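Local coordinates for protein chlorella virus DNA ligase-adenylate (Chlorella virus, PDB 1FVI) that probably seals nicks in duplex DNA as an ATP-dependent DNA ligase, captured here with AMP in its nucleotide pocket, at residues A[31-36]-A[41-46]; A[49-54]-A[78-83]; A[58-63]-A[116-121]. The protein carries 1 engineered substitution. All coordinates share one frame; numbering follows the deposited sequence.

Interaction 1: A[31-36]-A[41-46]. With SO4 (sulfate ion), chain B.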
loop_
_atom_site.group_PDB
_atom_site.type_symbol
_atom_site.label_atom_id
_atom_site.label_comp_id
_atom_site.label_asym_id
_atom_site.label_seq_id
_atom_site.Cartn_x
_atom_site.Cartn_y
_atom_site.Cartn_z
ATOM N N ARG A 31 -6.831 8.095 6.057
ATOM C CA ARG A 31 -6.997 9.051 4.953
ATOM C C ARG A 31 -6.881 10.471 5.539
ATOM O O ARG A 31 -7.543 10.811 6.537
ATOM C CB ARG A 31 -8.376 8.883 4.301
ATOM C CG ARG A 31 -8.628 9.766 3.098
ATOM C CD ARG A 31 -7.646 9.419 1.984
ATOM N NE ARG A 31 -7.918 10.143 0.740
ATOM C CZ ARG A 31 -8.861 9.804 -0.136
ATOM N NH1 ARG A 31 -9.625 8.746 0.100
ATOM N NH2 ARG A 31 -9.043 10.520 -1.245
ATOM N N SER A 32 -6.012 11.276 4.935
ATOM C CA SER A 32 -5.787 12.636 5.401
ATOM C C SER A 32 -5.524 13.618 4.269
ATOM O O SER A 32 -4.712 13.372 3.369
ATOM C CB SER A 32 -4.625 12.674 6.401
ATOM O OG SER A 32 -4.800 13.728 7.326
ATOM N N VAL A 33 -6.249 14.728 4.317
ATOM C CA VAL A 33 -6.109 15.766 3.331
ATOM C C VAL A 33 -5.647 17.049 4.005
ATOM O O VAL A 33 -6.072 17.384 5.110
ATOM C CB VAL A 33 -7.438 16.034 2.617
ATOM C CG1 VAL A 33 -7.287 17.200 1.637
ATOM C CG2 VAL A 33 -7.916 14.783 1.892
ATOM N N LYS A 34 -4.747 17.743 3.325
ATOM C CA LYS A 34 -4.219 19.021 3.787
ATOM C C LYS A 34 -5.094 20.161 3.278
ATOM O O LYS A 34 -5.113 20.478 2.086
ATOM C CB LYS A 34 -2.780 19.212 3.293
ATOM C CG LYS A 34 -2.243 20.614 3.428
ATOM C CD LYS A 34 -2.334 21.111 4.837
ATOM C CE LYS A 34 -1.943 22.578 4.890
ATOM N NZ LYS A 34 -0.568 22.837 4.366
ATOM N N GLN A 35 -5.860 20.728 4.193
ATOM C CA GLN A 35 -6.720 21.851 3.885
ATOM C C GLN A 35 -6.708 22.750 5.119
ATOM O O GLN A 35 -7.498 22.546 6.052
ATOM C CB GLN A 35 -8.132 21.380 3.551
ATOM C CG GLN A 35 -8.999 22.475 2.972
ATOM C CD GLN A 35 -9.917 21.961 1.901
ATOM O OE1 GLN A 35 -11.040 21.562 2.177
ATOM N NE2 GLN A 35 -9.440 21.958 0.669
ATOM N N THR A 36 -5.738 23.676 5.126
ATOM C CA THR A 36 -5.478 24.644 6.195
ATOM C C THR A 36 -4.694 23.900 7.282
ATOM O O THR A 36 -3.688 24.388 7.789
ATOM C CB THR A 36 -6.785 25.270 6.751
ATOM O OG1 THR A 36 -7.651 25.621 5.660
ATOM C CG2 THR A 36 -6.479 26.539 7.560
ATOM N N ARG A 41 -11.106 11.768 6.792
ATOM C CA ARG A 41 -12.107 11.582 5.741
ATOM C C ARG A 41 -13.427 12.282 6.016
ATOM O O ARG A 41 -14.147 12.626 5.084
ATOM C CB ARG A 41 -12.347 10.102 5.436
ATOM C CG ARG A 41 -12.981 9.291 6.526
ATOM C CD ARG A 41 -13.110 7.838 6.062
ATOM N NE ARG A 41 -14.249 7.627 5.164
ATOM C CZ ARG A 41 -14.225 6.857 4.080
ATOM N NH1 ARG A 41 -13.111 6.233 3.735
ATOM N NH2 ARG A 41 -15.339 6.646 3.393
ATOM N N THR A 42 -13.754 12.467 7.292
ATOM C CA THR A 42 -14.973 13.171 7.679
ATOM C C THR A 42 -14.697 14.681 7.650
ATOM O O THR A 42 -15.544 15.495 8.016
ATOM C CB THR A 42 -15.384 12.809 9.093
ATOM O OG1 THR A 42 -14.419 13.335 10.016
ATOM C CG2 THR A 42 -15.504 11.296 9.233
ATOM N N PHE A 43 -13.470 15.025 7.280
ATOM C CA PHE A 43 -13.019 16.399 7.176
ATOM C C PHE A 43 -12.910 17.180 8.477
ATOM O O PHE A 43 -12.895 18.416 8.492
ATOM C CB PHE A 43 -13.794 17.149 6.092
ATOM C CG PHE A 43 -13.079 17.180 4.776
ATOM C CD1 PHE A 43 -12.191 16.158 4.435
ATOM C CD2 PHE A 43 -13.218 18.269 3.917
ATOM C CE1 PHE A 43 -11.447 16.225 3.268
ATOM C CE2 PHE A 43 -12.474 18.343 2.741
ATOM C CZ PHE A 43 -11.586 17.319 2.417
ATOM N N LYS A 44 -12.816 16.438 9.572
ATOM C CA LYS A 44 -12.631 17.027 10.887
ATOM C C LYS A 44 -11.120 16.960 11.120
ATOM O O LYS A 44 -10.436 16.086 10.578
ATOM C CB LYS A 44 -13.426 16.232 11.919
ATOM C CG LYS A 44 -14.947 16.411 11.743
ATOM C CD LYS A 44 -15.380 17.823 12.206
ATOM C CE LYS A 44 -16.756 18.267 11.696
ATOM N NZ LYS A 44 -16.712 18.851 10.321
ATOM N N PRO A 45 -10.556 17.935 11.844
ATOM C CA PRO A 45 -9.105 17.887 12.067
ATOM C C PRO A 45 -8.559 16.613 12.722
ATOM O O PRO A 45 -9.258 15.960 13.504
ATOM C CB PRO A 45 -8.839 19.141 12.907
ATOM C CG PRO A 45 -10.174 19.451 13.543
ATOM C CD PRO A 45 -11.144 19.150 12.436
ATOM N N ILE A 46 -7.339 16.243 12.318
ATOM C CA ILE A 46 -6.608 15.080 12.840
ATOM C C ILE A 46 -6.395 15.315 14.342
ATOM O O ILE A 46 -5.859 16.349 14.744
ATOM C CB ILE A 46 -5.229 14.938 12.129
ATOM C CG1 ILE A 46 -5.421 14.629 10.643
ATOM C CG2 ILE A 46 -4.375 13.894 12.781
ATOM C CD1 ILE A 46 -6.282 13.424 10.351
HETATM S S SO4 B . -14.224 2.972 1.719
HETATM O O1 SO4 B . -15.332 3.869 2.027
HETATM O O2 SO4 B . -14.039 2.850 0.233
HETATM O O3 SO4 B . -14.431 1.552 2.309
HETATM O O4 SO4 B . -12.946 3.493 2.372
HETATM O O HOH W 1 -9.608 9.538 7.851
#

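Interaction 2: A[49-54]-A[78-83]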
loop_
_atom_site.group_PDB
_atom_site.type_symbol
_atom_site.label_atom_id
_atom_site.label_comp_id
_atom_site.label_asym_id
_atom_site.label_seq_id
_atom_site.Cartn_x
_atom_site.Cartn_y
_atom_site.Cartn_z
ATOM N N SER A 49 -2.283 16.219 17.436
ATOM C CA SER A 49 -1.764 17.561 17.152
ATOM C C SER A 49 -0.364 17.681 16.587
ATOM O O SER A 49 -0.101 18.575 15.795
ATOM C CB SER A 49 -1.894 18.450 18.384
ATOM O OG SER A 49 -3.261 18.684 18.673
ATOM N N VAL A 50 0.537 16.810 17.022
ATOM C CA VAL A 50 1.917 16.818 16.544
ATOM C C VAL A 50 1.927 16.394 15.073
ATOM O O VAL A 50 2.613 17.004 14.252
ATOM C CB VAL A 50 2.798 15.831 17.348
ATOM C CG1 VAL A 50 4.267 15.974 16.955
ATOM C CG2 VAL A 50 2.601 16.041 18.842
ATOM N N MET A 51 1.163 15.346 14.750
ATOM C CA MET A 51 1.073 14.844 13.375
ATOM C C MET A 51 0.479 15.932 12.511
ATOM O O MET A 51 0.979 16.239 11.428
ATOM C CB MET A 51 0.149 13.624 13.288
ATOM C CG MET A 51 0.673 12.363 13.926
ATOM S SD MET A 51 -0.375 10.957 13.477
ATOM C CE MET A 51 0.742 9.588 13.762
ATOM N N ASN A 52 -0.606 16.504 13.016
ATOM C CA ASN A 52 -1.322 17.562 12.329
ATOM C C ASN A 52 -0.369 18.710 11.998
ATOM O O ASN A 52 -0.155 19.023 10.825
ATOM C CB ASN A 52 -2.494 18.033 13.194
ATOM C CG ASN A 52 -3.535 18.817 12.396
ATOM O OD1 ASN A 52 -3.225 19.392 11.352
ATOM N ND2 ASN A 52 -4.777 18.813 12.873
ATOM N N ARG A 53 0.296 19.245 13.020
ATOM C CA ARG A 53 1.226 20.350 12.833
ATOM C C ARG A 53 2.365 20.012 11.882
ATOM O O ARG A 53 2.601 20.744 10.928
ATOM C CB ARG A 53 1.756 20.823 14.188
ATOM C CG ARG A 53 2.873 21.867 14.135
ATOM C CD ARG A 53 4.258 21.221 14.257
ATOM N NE ARG A 53 4.400 20.437 15.481
ATOM C CZ ARG A 53 5.546 19.923 15.916
ATOM N NH1 ARG A 53 6.669 20.105 15.231
ATOM N NH2 ARG A 53 5.567 19.219 17.040
ATOM N N LEU A 54 3.056 18.903 12.139
ATOM C CA LEU A 54 4.172 18.461 11.305
ATOM C C LEU A 54 3.790 18.359 9.828
ATOM O O LEU A 54 4.445 18.951 8.958
ATOM C CB LEU A 54 4.698 17.097 11.785
ATOM C CG LEU A 54 5.458 16.976 13.114
ATOM C CD1 LEU A 54 5.745 15.515 13.452
ATOM C CD2 LEU A 54 6.756 17.749 13.039
ATOM N N THR A 78 -4.328 3.699 13.936
ATOM C CA THR A 78 -5.601 4.353 14.215
ATOM C C THR A 78 -5.624 5.155 15.512
ATOM O O THR A 78 -6.119 6.273 15.538
ATOM C CB THR A 78 -6.750 3.334 14.254
ATOM O OG1 THR A 78 -6.844 2.669 12.989
ATOM C CG2 THR A 78 -8.063 4.032 14.563
ATOM N N SER A 79 -5.077 4.581 16.579
ATOM C CA SER A 79 -5.054 5.237 17.876
ATOM C C SER A 79 -4.014 6.342 17.957
ATOM O O SER A 79 -4.188 7.301 18.701
ATOM C CB SER A 79 -4.824 4.219 18.991
ATOM O OG SER A 79 -3.708 3.397 18.696
ATOM N N ALA A 80 -2.924 6.212 17.214
ATOM C CA ALA A 80 -1.895 7.251 17.230
ATOM C C ALA A 80 -2.394 8.509 16.498
ATOM O O ALA A 80 -2.243 9.626 16.984
ATOM C CB ALA A 80 -0.614 6.729 16.585
ATOM N N VAL A 81 -3.024 8.301 15.346
ATOM C CA VAL A 81 -3.558 9.385 14.518
ATOM C C VAL A 81 -4.856 9.969 15.078
ATOM O O VAL A 81 -5.035 11.190 15.152
ATOM C CB VAL A 81 -3.899 8.886 13.076
ATOM C CG1 VAL A 81 -4.400 10.044 12.217
ATOM C CG2 VAL A 81 -2.694 8.221 12.428
ATOM N N MET A 82 -5.751 9.078 15.477
ATOM C CA MET A 82 -7.060 9.476 15.951
ATOM C C MET A 82 -7.217 9.841 17.411
ATOM O O MET A 82 -8.303 10.241 17.832
ATOM C CB MET A 82 -8.105 8.437 15.518
ATOM C CG MET A 82 -8.129 8.198 13.996
ATOM S SD MET A 82 -8.175 9.773 13.072
ATOM C CE MET A 82 -9.968 10.205 13.215
ATOM N N THR A 83 -6.158 9.703 18.194
ATOM C CA THR A 83 -6.248 10.084 19.598
ATOM C C THR A 83 -5.622 11.466 19.719
ATOM O O THR A 83 -4.561 11.724 19.146
ATOM C CB THR A 83 -5.547 9.074 20.533
ATOM O OG1 THR A 83 -6.172 7.791 20.391
ATOM C CG2 THR A 83 -5.659 9.519 21.997
#

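Interaction 3: A[58-63]-A[116-121]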
loop_
_atom_site.group_PDB
_atom_site.type_symbol
_atom_site.label_atom_id
_atom_site.label_comp_id
_atom_site.label_asym_id
_atom_site.label_seq_id
_atom_site.Cartn_x
_atom_site.Cartn_y
_atom_site.Cartn_z
ATOM N N LEU A 58 4.824 20.561 6.463
ATOM C CA LEU A 58 5.467 19.861 5.351
ATOM C C LEU A 58 4.715 19.846 4.025
ATOM O O LEU A 58 5.297 20.070 2.967
ATOM C CB LEU A 58 5.759 18.409 5.758
ATOM C CG LEU A 58 7.180 17.929 6.071
ATOM C CD1 LEU A 58 7.975 18.958 6.828
ATOM C CD2 LEU A 58 7.080 16.663 6.871
ATOM N N LEU A 59 3.419 19.597 4.077
ATOM C CA LEU A 59 2.647 19.476 2.852
ATOM C C LEU A 59 2.009 20.736 2.306
ATOM O O LEU A 59 1.597 21.615 3.071
ATOM C CB LEU A 59 1.551 18.423 3.040
ATOM C CG LEU A 59 1.926 16.980 3.392
ATOM C CD1 LEU A 59 0.658 16.246 3.816
ATOM C CD2 LEU A 59 2.587 16.295 2.194
ATOM N N PRO A 60 1.938 20.849 0.962
ATOM C CA PRO A 60 1.323 22.017 0.337
ATOM C C PRO A 60 -0.179 21.850 0.432
ATOM O O PRO A 60 -0.686 20.726 0.532
ATOM C CB PRO A 60 1.804 21.925 -1.111
ATOM C CG PRO A 60 1.927 20.461 -1.315
ATOM C CD PRO A 60 2.617 20.028 -0.056
ATOM N N GLU A 61 -0.881 22.974 0.470
ATOM C CA GLU A 61 -2.335 22.993 0.544
ATOM C C GLU A 61 -2.913 22.155 -0.617
ATOM O O GLU A 61 -2.456 22.264 -1.756
ATOM C CB GLU A 61 -2.793 24.459 0.456
ATOM C CG GLU A 61 -4.291 24.662 0.348
ATOM C CD GLU A 61 -5.040 24.411 1.642
ATOM O OE1 GLU A 61 -4.395 24.194 2.692
ATOM O OE2 GLU A 61 -6.291 24.449 1.597
ATOM N N GLY A 62 -3.886 21.296 -0.325
ATOM C CA GLY A 62 -4.469 20.470 -1.373
ATOM C C GLY A 62 -3.908 19.053 -1.469
ATOM O O GLY A 62 -4.282 18.275 -2.358
ATOM N N SER A 63 -3.010 18.715 -0.549
ATOM C CA SER A 63 -2.429 17.379 -0.508
ATOM C C SER A 63 -3.425 16.321 -0.041
ATOM O O SER A 63 -4.217 16.559 0.879
ATOM C CB SER A 63 -1.225 17.350 0.419
ATOM O OG SER A 63 -0.145 17.995 -0.197
ATOM N N LYS A 116 5.105 16.010 -8.084
ATOM C CA LYS A 116 6.492 15.709 -8.417
ATOM C C LYS A 116 7.351 16.963 -8.451
ATOM O O LYS A 116 8.435 16.998 -7.843
ATOM C CB LYS A 116 6.584 14.971 -9.755
ATOM C CG LYS A 116 6.110 13.538 -9.700
ATOM C CD LYS A 116 6.238 12.865 -11.052
ATOM C CE LYS A 116 7.697 12.755 -11.473
ATOM N NZ LYS A 116 7.850 12.156 -12.827
ATOM N N ASN A 117 6.838 17.994 -9.130
ATOM C CA ASN A 117 7.539 19.265 -9.254
ATOM C C ASN A 117 7.685 19.978 -7.926
ATOM O O ASN A 117 8.747 20.535 -7.634
ATOM C CB ASN A 117 6.871 20.173 -10.281
ATOM C CG ASN A 117 7.176 19.751 -11.707
ATOM O OD1 ASN A 117 6.271 19.413 -12.474
ATOM N ND2 ASN A 117 8.459 19.756 -12.067
ATOM N N TYR A 118 6.648 19.915 -7.095
ATOM C CA TYR A 118 6.714 20.561 -5.794
ATOM C C TYR A 118 7.886 19.951 -5.031
ATOM O O TYR A 118 8.686 20.680 -4.440
ATOM C CB TYR A 118 5.402 20.378 -5.021
ATOM C CG TYR A 118 5.388 21.076 -3.692
ATOM C CD1 TYR A 118 4.909 22.380 -3.576
ATOM C CD2 TYR A 118 5.887 20.452 -2.552
ATOM C CE1 TYR A 118 4.931 23.047 -2.359
ATOM C CE2 TYR A 118 5.917 21.103 -1.329
ATOM C CZ TYR A 118 5.437 22.401 -1.238
ATOM O OH TYR A 118 5.453 23.046 -0.028
ATOM N N ILE A 119 8.011 18.622 -5.099
ATOM C CA ILE A 119 9.089 17.891 -4.416
ATOM C C ILE A 119 10.473 18.275 -4.955
ATOM O O ILE A 119 11.457 18.287 -4.222
ATOM C CB ILE A 119 8.865 16.355 -4.510
ATOM C CG1 ILE A 119 7.619 15.983 -3.703
ATOM C CG2 ILE A 119 10.095 15.574 -3.991
ATOM C CD1 ILE A 119 7.042 14.626 -4.038
ATOM N N THR A 120 10.531 18.576 -6.246
ATOM C CA THR A 120 11.763 18.995 -6.901
ATOM C C THR A 120 12.209 20.340 -6.333
ATOM O O THR A 120 13.399 20.603 -6.219
ATOM C CB THR A 120 11.529 19.128 -8.421
ATOM O OG1 THR A 120 11.650 17.839 -9.036
ATOM C CG2 THR A 120 12.497 20.087 -9.049
ATOM N N VAL A 121 11.239 21.193 -6.006
ATOM C CA VAL A 121 11.504 22.526 -5.457
ATOM C C VAL A 121 11.822 22.420 -3.963
ATOM O O VAL A 121 12.573 23.234 -3.425
ATOM C CB VAL A 121 10.247 23.472 -5.608
ATOM C CG1 VAL A 121 10.499 24.818 -4.953
ATOM C CG2 VAL A 121 9.870 23.662 -7.057
HETATM O O HOH W 2 7.224 21.702 1.713
#

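Interaction 1: A[31-36]-A[41-46]
Arg-41 comes closest to the strand at its backbone, where one water joins the two segments: it accepts from Arg-41 N at 2.9 Å and donates to Arg-31 O at 2.8 Å. The two arginine side chains start with their CB atoms 4.3 Å apart and then part company. The Arg-31 guanidinium runs to a salt bridge with Asp-64, whereas Arg-41, with CG lodged between its backbone N and carbonyl carbon (chi1 67°), turns its guanidinium edge to a sulfate. Arg-41 NH1 donates to sulfate O4 at 3.1 Å and Arg-41 NH2 to sulfate O1 at the same length, both bonds clearly bent; Lys-185 holds the same anion. Two residues on, Phe-43 meets Val-33 CG2 at its ring edge, CE1 lying 4.1 Å from that methyl and the methyl near the ring plane. Ile-46 then sets CD1 3.4 Å from Ser-32 OG, a hydroxyl whose hydrogen bond goes to Leu-39 O. The sulfate probably came from the crystallisation liquor, yet its grip is consistent with an anion-binding spot formed by two residues of the AMP pocket. Arg-31 and Arg-41 both touch the AMP, so this contact belongs to the nucleotide pocket of the ligase adenylation domain.

Interaction 2: A[49-54]-A[78-83]
Met-51 bridges the gap to Val-81 almost single-handedly. Its thioether SD lies 3.7 Å from Val-81 CA and equally far from Val-81 CG2, while the terminal CE continues past CG2 at 3.9 Å and reaches Ala-80 CB at 4.2 Å. The methionine side chain thus runs across the valine at about a right angle, sulfur against the backbone and one methyl branch, methyl end against the alanine. Two torsions account for this reach: CG is anti to the carbonyl carbon (chi1 -70°), and the chain beyond it is extended (chi2 -170°), which lets one residue span helices whose closest CA atoms, those of Met-51 and Val-81, are 7.2 Å apart. Val-81 offers CG2, the branch beside its own backbone N, and the contact is purely van der Waals, small in area but largely buried.

The two helices, 49-58 and 74-82, are brought together beside the mixed sheet of the adenylation domain that contains strands 30-34 and 92-99. Met-51 also touches Phe-92 of the latter strand and Val-81 touches Ile-30 of the former, so each partner rests on the sheet as well as on the other.

Further out, backbone and polar side-chain bonds tie the two helices to each other and to their surroundings. Asn-48, just ahead of the first helix, gives its ND2 to Ala-80 O and is also tied to Val-81 through the main chain, while Ser-49 is joined by a backbone bond to His-85. Within the helices, Leu-54 N bonds to Val-50 O and Met-82 N to Thr-78 O. OD1 of Asn-52 accepts from Met-38 N and its ND2 donates to Ile-46 O, tying helix 49-58 to strand 38-39 and the loop that follows it.

Interaction 3: A[58-63]-A[116-121]
Pro-60 lies over one face of the Tyr-118 ring in a CH-pi contact, its CB 3.9 Å from the ring centroid and 24° off the normal. The two groups are not centred on each other. Pro-60 CB approaches Tyr-118 CE1 to 3.5 Å while Pro-60 CD sits 3.7 Å from Tyr-118 CE2, so the pyrrolidine straddles the hydroxyl-bearing half of the aromatic ring. With CG anti to the backbone N (chi1 -177°), the tyrosine stands out from helix 108-121, and a chi2 of 91° presents the ring face to the proline. The phenol oxygen carries the link further: a water is hydrogen-bonded to Tyr-118 OH at 2.8 Å and donates to Leu-58 O at 2.8 Å, bridging the end of helix 49-58 to the tyrosine. Trp-96 and Tyr-99 touch Pro-60 as well.

Behind the proline the chain reverses. Pro-60 O is gripped twice by Ser-63, by OG at 2.9 Å and by the backbone N in a longer bond, and Gly-62 supplies the positive phi that the third position of this bend requires. The contact packs an aromatic residue of a helix against the first residue of a type II beta turn, in the connection from helix 49-58 to strand 63-68.

All three contacts fall within the adenylation domain, around the mixed sheet that includes strands 30-34, 63-68 and 92-99. Interaction 1 closes before the other two open, while the segments of interactions 2 and 3 alternate along the chain. Helix 49-58 carries the first segment of interaction 2 and runs into the loop of interaction 3, their centres about 20 Å apart. Centre to centre, interaction 1 lies about 11 Å from interaction 2, its loop 41-46 leading into helix 49-58, and about 17 Å from interaction 3, where Lys-34 pairs with Gly-62 and Ser-63. Interaction 1 thus lies at the AMP pocket, interaction 2 is further out, with the Val-81 side chain about 13 Å from the nucleotide, and interaction 3 is away from the nucleotide-binding residues.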